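Local atomic coordinates of ethylbenzene dehydrogenase alpha-subunit (Aromatoleum aromaticum, PDB entry 2IVF), a protein that belongs to the molybdopterin oxidoreductase family and carries a molybdenum atom, two pterin dinucleotide cofactors and an iron-sulfur cluster. Residues P610-R615 / F920-Q925; A899-M904 / D933-G938. All coordinates share one frame; numbering follows the deposited sequence.

Overall arrangement
Contacts 1 and 2 lie about 10 Å apart, centre to centre, on the same side of the chain's centre, and both reach MD1. Contact 1 (610-615 with 920-925) is wholly buried and joins a short helix of the molybdopterin oxidoreductase region to a loop of the dinucleotide-binding region; its chemistry is cationic, with Arg612 stacked on a phenyl ring and Arg612 and Arg613 bonded to the cofactor's phosphates. Contact 2 (899-904 with 933-938) stays near the C-terminal sheet, with one partly exposed margin, and is almost purely apolar. The loop between strands 915-917 and 969-975 supplies a segment to each, and Arg615 of contact 1 packs against Leu936 and Ile937 of contact 2.

Contact 1: residues P610-R615 / F920-Q925; sequences PMRRKR and FWDAHQ. With MD1 (phosphoric acid 4-(2-amino-4-oxo-3,4,5,6,-tetrahydro-pteridin-6-yl)-2-hydroxy-3,4-dimercapto-but-3-en-yl ester guanylate ester), chain N.
The guanidinium of Arg612 lies flat on the ring of Phe920: the two planes are only 12° apart and Arg612 CZ sits 3.5 Å from the centroid of the Phe920 ring, a cation-pi stack over the face. NH2 of Arg612 stands over the ring centre, while NE lies nearest Phe920 CD1. Phenylalanine suits this place because its flat face accepts a cation without competing for its N-H groups, which turn to MD1 instead. Arg612 NH1 donates to the phosphate oxygen MD1 O2A at 2.9 Å, and more distantly to MD1 O3A and O11; Arg612 NH2 also reaches MD1 O11, at 2.9 Å. Next in the helix, Arg613 takes the other phosphate, with NH2 bonded to MD1 O1B at 2.9 Å and NE to MD1 O2B at 3.1 Å.

Behind the stack, Arg612 CD packs 3.5 Å from Trp921 O. Small Ala923 lets the backbones come close, its CB meeting Met611 CB at 4.1 Å. Asp922 OD1 accepts from Ala923 N and from Ser641 OG, and OD2 forms a salt bridge with Arg638, whose NH2 is also hydrogen-bonded to MD1. Two adjacent arginines facing two phosphates probably offset the negative charge of the pyrophosphate, although Arg613 shares its charge with Asp220 through a salt bridge from NH1, while the stack probably restrains the tilt of the Arg612 guanidinium.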
loop_
_atom_site.group_PDB
_atom_site.type_symbol
_atom_site.label_atom_id
_atom_site.label_comp_id
_atom_site.label_asym_id
_atom_site.label_seq_id
_atom_site.Cartn_x
_atom_site.Cartn_y
_atom_site.Cartn_z
ATOM N N PRO A 610 -6.321 8.175 -17.296
ATOM C CA PRO A 610 -6.916 7.177 -18.208
ATOM C C PRO A 610 -5.919 6.221 -18.823
ATOM O O PRO A 610 -6.266 5.088 -19.155
ATOM C CB PRO A 610 -7.586 8.028 -19.310
ATOM C CG PRO A 610 -6.950 9.361 -19.262
ATOM C CD PRO A 610 -6.539 9.549 -17.782
ATOM N N MET A 611 -4.666 6.659 -18.993
ATOM C CA MET A 611 -3.687 5.788 -19.600
ATOM C C MET A 611 -3.500 4.465 -18.845
ATOM O O MET A 611 -3.131 3.473 -19.466
ATOM C CB MET A 611 -2.358 6.480 -19.778
ATOM C CG MET A 611 -2.409 7.602 -20.783
ATOM S SD MET A 611 -2.794 7.081 -22.505
ATOM C CE MET A 611 -1.368 6.097 -22.870
ATOM N N ARG A 612 -3.709 4.432 -17.528
ATOM C CA ARG A 612 -3.785 3.116 -16.825
ATOM C C ARG A 612 -5.206 2.708 -16.366
ATOM O O ARG A 612 -5.511 1.515 -16.219
ATOM C CB ARG A 612 -2.835 3.037 -15.631
ATOM C CG ARG A 612 -2.983 4.139 -14.612
ATOM C CD ARG A 612 -2.801 3.626 -13.234
ATOM N NE ARG A 612 -3.839 2.671 -12.883
ATOM C CZ ARG A 612 -4.904 2.917 -12.114
ATOM N NH1 ARG A 612 -5.131 4.128 -11.594
ATOM N NH2 ARG A 612 -5.777 1.944 -11.881
ATOM N N ARG A 613 -6.061 3.681 -16.090
ATOM C CA ARG A 613 -7.373 3.402 -15.542
ATOM C C ARG A 613 -8.299 2.790 -16.583
ATOM O O ARG A 613 -8.936 1.764 -16.301
ATOM C CB ARG A 613 -8.054 4.649 -14.994
ATOM C CG ARG A 613 -9.414 4.305 -14.379
ATOM C CD ARG A 613 -10.383 5.442 -14.370
ATOM N NE ARG A 613 -10.031 6.399 -13.311
ATOM C CZ ARG A 613 -10.872 7.328 -12.871
ATOM N NH1 ARG A 613 -12.086 7.416 -13.378
ATOM N NH2 ARG A 613 -10.512 8.174 -11.911
ATOM N N LYS A 614 -8.397 3.392 -17.761
ATOM C CA LYS A 614 -9.220 2.792 -18.819
ATOM C C LYS A 614 -8.620 1.497 -19.299
ATOM O O LYS A 614 -7.431 1.412 -19.612
ATOM C CB LYS A 614 -9.454 3.684 -20.033
ATOM C CG LYS A 614 -10.690 4.571 -19.949
ATOM C CD LYS A 614 -10.651 5.478 -18.745
ATOM C CE LYS A 614 -11.699 6.582 -18.893
ATOM N NZ LYS A 614 -11.931 7.358 -17.627
ATOM N N ARG A 615 -9.478 0.500 -19.390
ATOM C CA ARG A 615 -9.080 -0.792 -19.927
ATOM C C ARG A 615 -8.806 -0.606 -21.393
ATOM O O ARG A 615 -9.660 -0.078 -22.134
ATOM C CB ARG A 615 -10.162 -1.861 -19.730
ATOM C CG ARG A 615 -10.222 -2.423 -18.311
ATOM C CD ARG A 615 -10.462 -1.367 -17.243
ATOM N NE ARG A 615 -10.674 -1.994 -15.937
ATOM C CZ ARG A 615 -11.095 -1.312 -14.880
ATOM N NH1 ARG A 615 -11.325 -0.008 -15.000
ATOM N NH2 ARG A 615 -11.305 -1.938 -13.723
ATOM N N PHE A 920 -1.848 -2.922 -10.095
ATOM C CA PHE A 920 -1.607 -1.962 -11.170
ATOM C C PHE A 920 -0.458 -1.023 -10.951
ATOM O O PHE A 920 -0.019 -0.791 -9.814
ATOM C CB PHE A 920 -2.877 -1.222 -11.596
ATOM C CG PHE A 920 -3.472 -0.325 -10.563
ATOM C CD1 PHE A 920 -2.856 0.857 -10.232
ATOM C CD2 PHE A 920 -4.687 -0.625 -9.984
ATOM C CE1 PHE A 920 -3.419 1.708 -9.327
ATOM C CE2 PHE A 920 -5.271 0.241 -9.058
ATOM C CZ PHE A 920 -4.663 1.400 -8.760
ATOM N N TRP A 921 0.033 -0.477 -12.064
ATOM C CA TRP A 921 1.164 0.434 -12.090
ATOM C C TRP A 921 0.806 1.589 -13.013
ATOM O O TRP A 921 -0.098 1.455 -13.875
ATOM C CB TRP A 921 2.401 -0.291 -12.647
ATOM C CG TRP A 921 2.777 -1.473 -11.792
ATOM C CD1 TRP A 921 2.454 -2.774 -12.014
ATOM C CD2 TRP A 921 3.477 -1.437 -10.549
ATOM N NE1 TRP A 921 2.968 -3.585 -11.008
ATOM C CE2 TRP A 921 3.607 -2.782 -10.098
ATOM C CE3 TRP A 921 4.086 -0.421 -9.821
ATOM C CZ2 TRP A 921 4.237 -3.114 -8.906
ATOM C CZ3 TRP A 921 4.704 -0.746 -8.652
ATOM C CH2 TRP A 921 4.776 -2.071 -8.192
ATOM N N ASP A 922 1.491 2.719 -12.862
ATOM C CA ASP A 922 1.235 3.816 -13.777
ATOM C C ASP A 922 1.857 3.471 -15.094
ATOM O O ASP A 922 2.873 2.791 -15.135
ATOM C CB ASP A 922 1.791 5.122 -13.216
ATOM C CG ASP A 922 1.088 6.353 -13.757
ATOM O OD1 ASP A 922 0.336 6.283 -14.773
ATOM O OD2 ASP A 922 1.380 7.423 -13.158
ATOM N N ALA A 923 1.267 3.957 -16.185
ATOM C CA ALA A 923 1.672 3.533 -17.534
ATOM C C ALA A 923 3.119 3.850 -17.923
ATOM O O ALA A 923 3.753 3.056 -18.625
ATOM C CB ALA A 923 0.725 4.060 -18.572
ATOM N N HIS A 924 3.659 4.981 -17.455
ATOM C CA HIS A 924 5.028 5.358 -17.819
ATOM C C HIS A 924 6.074 4.676 -16.924
ATOM O O HIS A 924 7.292 5.019 -16.937
ATOM C CB HIS A 924 5.200 6.877 -17.917
ATOM C CG HIS A 924 4.830 7.643 -16.685
ATOM N ND1 HIS A 924 4.239 7.064 -15.581
ATOM C CD2 HIS A 924 4.931 8.966 -16.410
ATOM C CE1 HIS A 924 4.021 7.995 -14.671
ATOM N NE2 HIS A 924 4.434 9.155 -15.146
ATOM N N GLN A 925 5.619 3.700 -16.134
ATOM C CA GLN A 925 6.538 2.768 -15.464
ATOM C C GLN A 925 6.863 1.538 -16.319
ATOM O O GLN A 925 7.686 0.681 -15.927
ATOM C CB GLN A 925 5.956 2.276 -14.144
ATOM C CG GLN A 925 5.623 3.370 -13.158
ATOM C CD GLN A 925 5.172 2.810 -11.838
ATOM O OE1 GLN A 925 3.951 2.759 -11.534
ATOM N NE2 GLN A 925 6.136 2.392 -11.037
HETATM P PB MD1 N . -7.314 6.962 -10.970
HETATM O O3B MD1 N . -5.932 6.879 -10.205
HETATM O O1B MD1 N . -8.240 7.747 -10.112
HETATM O O2B MD1 N . -7.154 7.222 -12.418
HETATM O O3A MD1 N . -7.792 5.451 -10.894
HETATM C C10 MD1 N . -8.590 4.935 -9.807
HETATM C C11 MD1 N . -8.642 3.438 -10.069
HETATM O O11 MD1 N . -7.333 2.960 -9.606
HETATM C C12 MD1 N . -9.709 2.796 -9.225
HETATM S S12 MD1 N . -10.398 3.593 -7.877
HETATM C C13 MD1 N . -10.125 1.510 -9.462
HETATM S S13 MD1 N . -11.280 0.742 -8.500
HETATM C C14 MD1 N . -9.617 0.703 -10.595
HETATM N N15 MD1 N . -8.940 -0.517 -10.313
HETATM C C16 MD1 N . -8.335 -1.243 -11.306
HETATM C C15 MD1 N . -7.808 -2.474 -10.962
HETATM O O14 MD1 N . -7.888 -2.920 -9.786
HETATM N N17 MD1 N . -7.149 -3.111 -11.963
HETATM C C17 MD1 N . -7.086 -2.588 -13.256
HETATM N N16 MD1 N . -6.440 -3.312 -14.159
HETATM N N18 MD1 N . -7.652 -1.410 -13.563
HETATM C C20 MD1 N . -8.273 -0.748 -12.611
HETATM N N8 MD1 N . -8.893 0.419 -12.926
HETATM C C7 MD1 N . -9.542 1.288 -11.983
HETATM P PA MD1 N . -4.476 7.503 -10.491
HETATM O O1A MD1 N . -3.810 7.549 -9.154
HETATM O O2A MD1 N . -3.831 6.684 -11.541
HETATM O "O5'" MD1 N . -4.711 8.963 -11.044
HETATM C "C5'" MD1 N . -5.173 9.927 -10.105
HETATM C "C4'" MD1 N . -4.331 11.134 -10.182
HETATM O "O4'" MD1 N . -4.788 11.930 -9.094
HETATM C "C1'" MD1 N . -3.643 12.690 -8.707
HETATM N N9 MD1 N . -3.733 13.280 -7.364
HETATM C C4 MD1 N . -3.962 14.568 -7.154
HETATM N N3 MD1 N . -4.177 15.563 -8.046
HETATM C C2 MD1 N . -4.405 16.806 -7.620
HETATM N N2 MD1 N . -4.639 17.810 -8.507
HETATM N N1 MD1 N . -4.329 17.053 -6.263
HETATM C C6 MD1 N . -4.112 16.091 -5.306
HETATM O O6 MD1 N . -4.135 16.408 -4.116
HETATM C C5 MD1 N . -3.927 14.778 -5.765
HETATM N N7 MD1 N . -3.672 13.610 -5.186
HETATM C C8 MD1 N . -3.568 12.709 -6.167
HETATM C "C2'" MD1 N . -2.488 11.693 -8.746
HETATM O "O2'" MD1 N . -1.190 12.315 -8.917
HETATM C "C3'" MD1 N . -2.876 10.748 -9.892
HETATM O "O3'" MD1 N . -2.065 10.965 -11.077
#

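Contact 2: residues A899-M904 / D933-G938; sequences ADCEIM and DILLIG. With MD1 (phosphoric acid 4-(2-amino-4-oxo-3,4,5,6,-tetrahydro-pteridin-6-yl)-2-hydroxy-3,4-dimercapto-but-3-en-yl ester guanylate ester), chain N.
Ala899, Asp900 and Cys901 make a small apolar contact with Ile934 and Leu935, where the start of strand 900-908 meets the loop that runs from strand 915-917 to strand 969-975. CG2 and CG1 of Ile934 both rest against the methyl of Ala899, from one side: CG2 of Ile934 is 3.8 Å from Ala899 CB and CG1 of Ile934 is 3.9 Å from it. CG2 of Ile934 falls between its backbone N and carbonyl carbon, and there comes 3.6 Å from Asp900 O, a carbonyl oxygen buried here with no polar partner in the model. Alanine suits the point of closest approach, since its single methyl lets the CA atoms of Ala899 and Leu935 come within 5.1 Å. Leu935 touches with CB and its CD2 branch, each 4.1 Å from Ala899 O; CD2 reaches Cys901 SG more loosely. Beyond them, Leu935 also packs on Val971 of strand 969-975. CB of Asp900 leaves the backbone away from the loop, and OD1 forms a salt bridge with Lys930 NZ.

Residues 933-934 end a short 3-10 turn. CB of Asp933 points away from the strand, and its OD2 accepts a weak hydrogen bond from MD1 N16 at 3.0 Å. Leu936 CD1 lies 3.4 Å from MD1 N16. The loop thus lines the MD1 pocket through Asp933 and Leu936, while Ile934 and Leu935 pack at the edge of the sheet of the dinucleotide-binding domain, a family in the double-psi beta-barrel clan.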
loop_
_atom_site.group_PDB
_atom_site.type_symbol
_atom_site.label_atom_id
_atom_site.label_comp_id
_atom_site.label_asym_id
_atom_site.label_seq_id
_atom_site.Cartn_x
_atom_site.Cartn_y
_atom_site.Cartn_z
ATOM N N ALA A 899 -3.211 -6.693 -27.720
ATOM C CA ALA A 899 -2.011 -5.899 -27.483
ATOM C C ALA A 899 -1.033 -6.667 -26.624
ATOM O O ALA A 899 -1.229 -7.836 -26.355
ATOM C CB ALA A 899 -2.386 -4.558 -26.810
ATOM N N ASP A 900 0.047 -6.006 -26.247
ATOM C CA ASP A 900 1.087 -6.645 -25.456
ATOM C C ASP A 900 1.780 -5.650 -24.575
ATOM O O ASP A 900 1.702 -4.445 -24.809
ATOM C CB ASP A 900 2.129 -7.308 -26.350
ATOM C CG ASP A 900 2.965 -6.293 -27.156
ATOM O OD1 ASP A 900 2.380 -5.507 -27.936
ATOM O OD2 ASP A 900 4.209 -6.285 -27.009
ATOM N N CYS A 901 2.502 -6.167 -23.588
ATOM C CA CYS A 901 3.296 -5.317 -22.733
ATOM C C CYS A 901 4.450 -6.128 -22.196
ATOM O O CYS A 901 4.481 -7.341 -22.379
ATOM C CB CYS A 901 2.456 -4.790 -21.620
ATOM S SG CYS A 901 1.893 -6.058 -20.458
ATOM N N GLU A 902 5.432 -5.454 -21.629
ATOM C CA GLU A 902 6.596 -6.125 -21.090
ATOM C C GLU A 902 6.640 -5.764 -19.644
ATOM O O GLU A 902 6.424 -4.606 -19.301
ATOM C CB GLU A 902 7.857 -5.637 -21.784
ATOM C CG GLU A 902 9.126 -6.254 -21.268
ATOM C CD GLU A 902 10.311 -6.061 -22.197
ATOM O OE1 GLU A 902 10.133 -5.914 -23.437
ATOM O OE2 GLU A 902 11.445 -6.083 -21.666
ATOM N N ILE A 903 6.938 -6.757 -18.806
ATOM C CA ILE A 903 6.868 -6.610 -17.367
ATOM C C ILE A 903 7.849 -7.566 -16.733
ATOM O O ILE A 903 8.133 -8.618 -17.314
ATOM C CB ILE A 903 5.429 -6.900 -16.934
ATOM C CG1 ILE A 903 5.175 -6.407 -15.523
ATOM C CG2 ILE A 903 5.105 -8.363 -17.187
ATOM C CD1 ILE A 903 3.649 -6.284 -15.200
ATOM N N MET A 904 8.412 -7.170 -15.595
ATOM C CA MET A 904 9.314 -8.022 -14.818
ATOM C C MET A 904 8.534 -9.115 -14.118
ATOM O O MET A 904 7.448 -8.863 -13.596
ATOM C CB MET A 904 10.092 -7.211 -13.794
ATOM C CG MET A 904 10.893 -8.086 -12.785
ATOM S SD MET A 904 11.879 -7.100 -11.681
ATOM C CE MET A 904 13.306 -6.698 -12.706
ATOM N N ASP A 933 -2.701 -2.906 -18.555
ATOM C CA ASP A 933 -4.087 -2.505 -18.872
ATOM C C ASP A 933 -4.383 -2.392 -20.360
ATOM O O ASP A 933 -5.566 -2.465 -20.764
ATOM C CB ASP A 933 -4.442 -1.204 -18.144
ATOM C CG ASP A 933 -4.023 -1.236 -16.724
ATOM O OD1 ASP A 933 -2.817 -1.066 -16.477
ATOM O OD2 ASP A 933 -4.880 -1.435 -15.834
ATOM N N ILE A 934 -3.338 -2.210 -21.176
ATOM C CA ILE A 934 -3.515 -2.039 -22.594
ATOM C C ILE A 934 -4.274 -3.233 -23.166
ATOM O O ILE A 934 -5.010 -3.087 -24.148
ATOM C CB ILE A 934 -2.173 -1.827 -23.346
ATOM C CG1 ILE A 934 -2.391 -1.293 -24.762
ATOM C CG2 ILE A 934 -1.337 -3.161 -23.484
ATOM C CD1 ILE A 934 -1.123 -0.822 -25.398
ATOM N N LEU A 935 -4.120 -4.405 -22.569
ATOM C CA LEU A 935 -4.723 -5.629 -23.163
ATOM C C LEU A 935 -6.047 -6.081 -22.524
ATOM O O LEU A 935 -6.541 -7.167 -22.829
ATOM C CB LEU A 935 -3.704 -6.778 -23.204
ATOM C CG LEU A 935 -2.840 -7.033 -21.969
ATOM C CD1 LEU A 935 -3.735 -7.631 -20.903
ATOM C CD2 LEU A 935 -1.720 -7.936 -22.326
ATOM N N LEU A 936 -6.638 -5.209 -21.703
ATOM C CA LEU A 936 -7.723 -5.619 -20.789
ATOM C C LEU A 936 -9.123 -5.401 -21.311
ATOM O O LEU A 936 -10.037 -6.033 -20.812
ATOM C CB LEU A 936 -7.544 -5.019 -19.403
ATOM C CG LEU A 936 -6.295 -5.454 -18.601
ATOM C CD1 LEU A 936 -6.314 -4.699 -17.241
ATOM C CD2 LEU A 936 -6.146 -7.028 -18.343
ATOM N N ILE A 937 -9.238 -4.587 -22.364
ATOM C CA ILE A 937 -10.413 -4.450 -23.236
ATOM C C ILE A 937 -11.605 -3.800 -22.613
ATOM O O ILE A 937 -12.172 -2.910 -23.223
ATOM C CB ILE A 937 -10.859 -5.799 -23.865
ATOM C CG1 ILE A 937 -9.704 -6.493 -24.611
ATOM C CG2 ILE A 937 -12.051 -5.583 -24.787
ATOM C CD1 ILE A 937 -8.874 -5.587 -25.354
ATOM N N GLY A 938 -12.050 -4.326 -21.478
ATOM C CA GLY A 938 -13.119 -3.740 -20.695
ATOM C C GLY A 938 -14.494 -4.092 -21.202
ATOM O O GLY A 938 -15.389 -3.257 -21.192
HETATM P PB MD1 N . -7.314 6.962 -10.970
HETATM O O3B MD1 N . -5.932 6.879 -10.205
HETATM O O1B MD1 N . -8.240 7.747 -10.112
HETATM O O2B MD1 N . -7.154 7.222 -12.418
HETATM O O3A MD1 N . -7.792 5.451 -10.894
HETATM C C10 MD1 N . -8.590 4.935 -9.807
HETATM C C11 MD1 N . -8.642 3.438 -10.069
HETATM O O11 MD1 N . -7.333 2.960 -9.606
HETATM C C12 MD1 N . -9.709 2.796 -9.225
HETATM S S12 MD1 N . -10.398 3.593 -7.877
HETATM C C13 MD1 N . -10.125 1.510 -9.462
HETATM S S13 MD1 N . -11.280 0.742 -8.500
HETATM C C14 MD1 N . -9.617 0.703 -10.595
HETATM N N15 MD1 N . -8.940 -0.517 -10.313
HETATM C C16 MD1 N . -8.335 -1.243 -11.306
HETATM C C15 MD1 N . -7.808 -2.474 -10.962
HETATM O O14 MD1 N . -7.888 -2.920 -9.786
HETATM N N17 MD1 N . -7.149 -3.111 -11.963
HETATM C C17 MD1 N . -7.086 -2.588 -13.256
HETATM N N16 MD1 N . -6.440 -3.312 -14.159
HETATM N N18 MD1 N . -7.652 -1.410 -13.563
HETATM C C20 MD1 N . -8.273 -0.748 -12.611
HETATM N N8 MD1 N . -8.893 0.419 -12.926
HETATM C C7 MD1 N . -9.542 1.288 -11.983
HETATM P PA MD1 N . -4.476 7.503 -10.491
HETATM O O1A MD1 N . -3.810 7.549 -9.154
HETATM O O2A MD1 N . -3.831 6.684 -11.541
HETATM O "O5'" MD1 N . -4.711 8.963 -11.044
HETATM C "C5'" MD1 N . -5.173 9.927 -10.105
HETATM C "C4'" MD1 N . -4.331 11.134 -10.182
HETATM O "O4'" MD1 N . -4.788 11.930 -9.094
HETATM C "C1'" MD1 N . -3.643 12.690 -8.707
HETATM N N9 MD1 N . -3.733 13.280 -7.364
HETATM C C4 MD1 N . -3.962 14.568 -7.154
HETATM N N3 MD1 N . -4.177 15.563 -8.046
HETATM C C2 MD1 N . -4.405 16.806 -7.620
HETATM N N2 MD1 N . -4.639 17.810 -8.507
HETATM N N1 MD1 N . -4.329 17.053 -6.263
HETATM C C6 MD1 N . -4.112 16.091 -5.306
HETATM O O6 MD1 N . -4.135 16.408 -4.116
HETATM C C5 MD1 N . -3.927 14.778 -5.765
HETATM N N7 MD1 N . -3.672 13.610 -5.186
HETATM C C8 MD1 N . -3.568 12.709 -6.167
HETATM C "C2'" MD1 N . -2.488 11.693 -8.746
HETATM O "O2'" MD1 N . -1.190 12.315 -8.917
HETATM C "C3'" MD1 N . -2.876 10.748 -9.892
HETATM O "O3'" MD1 N . -2.065 10.965 -11.077
#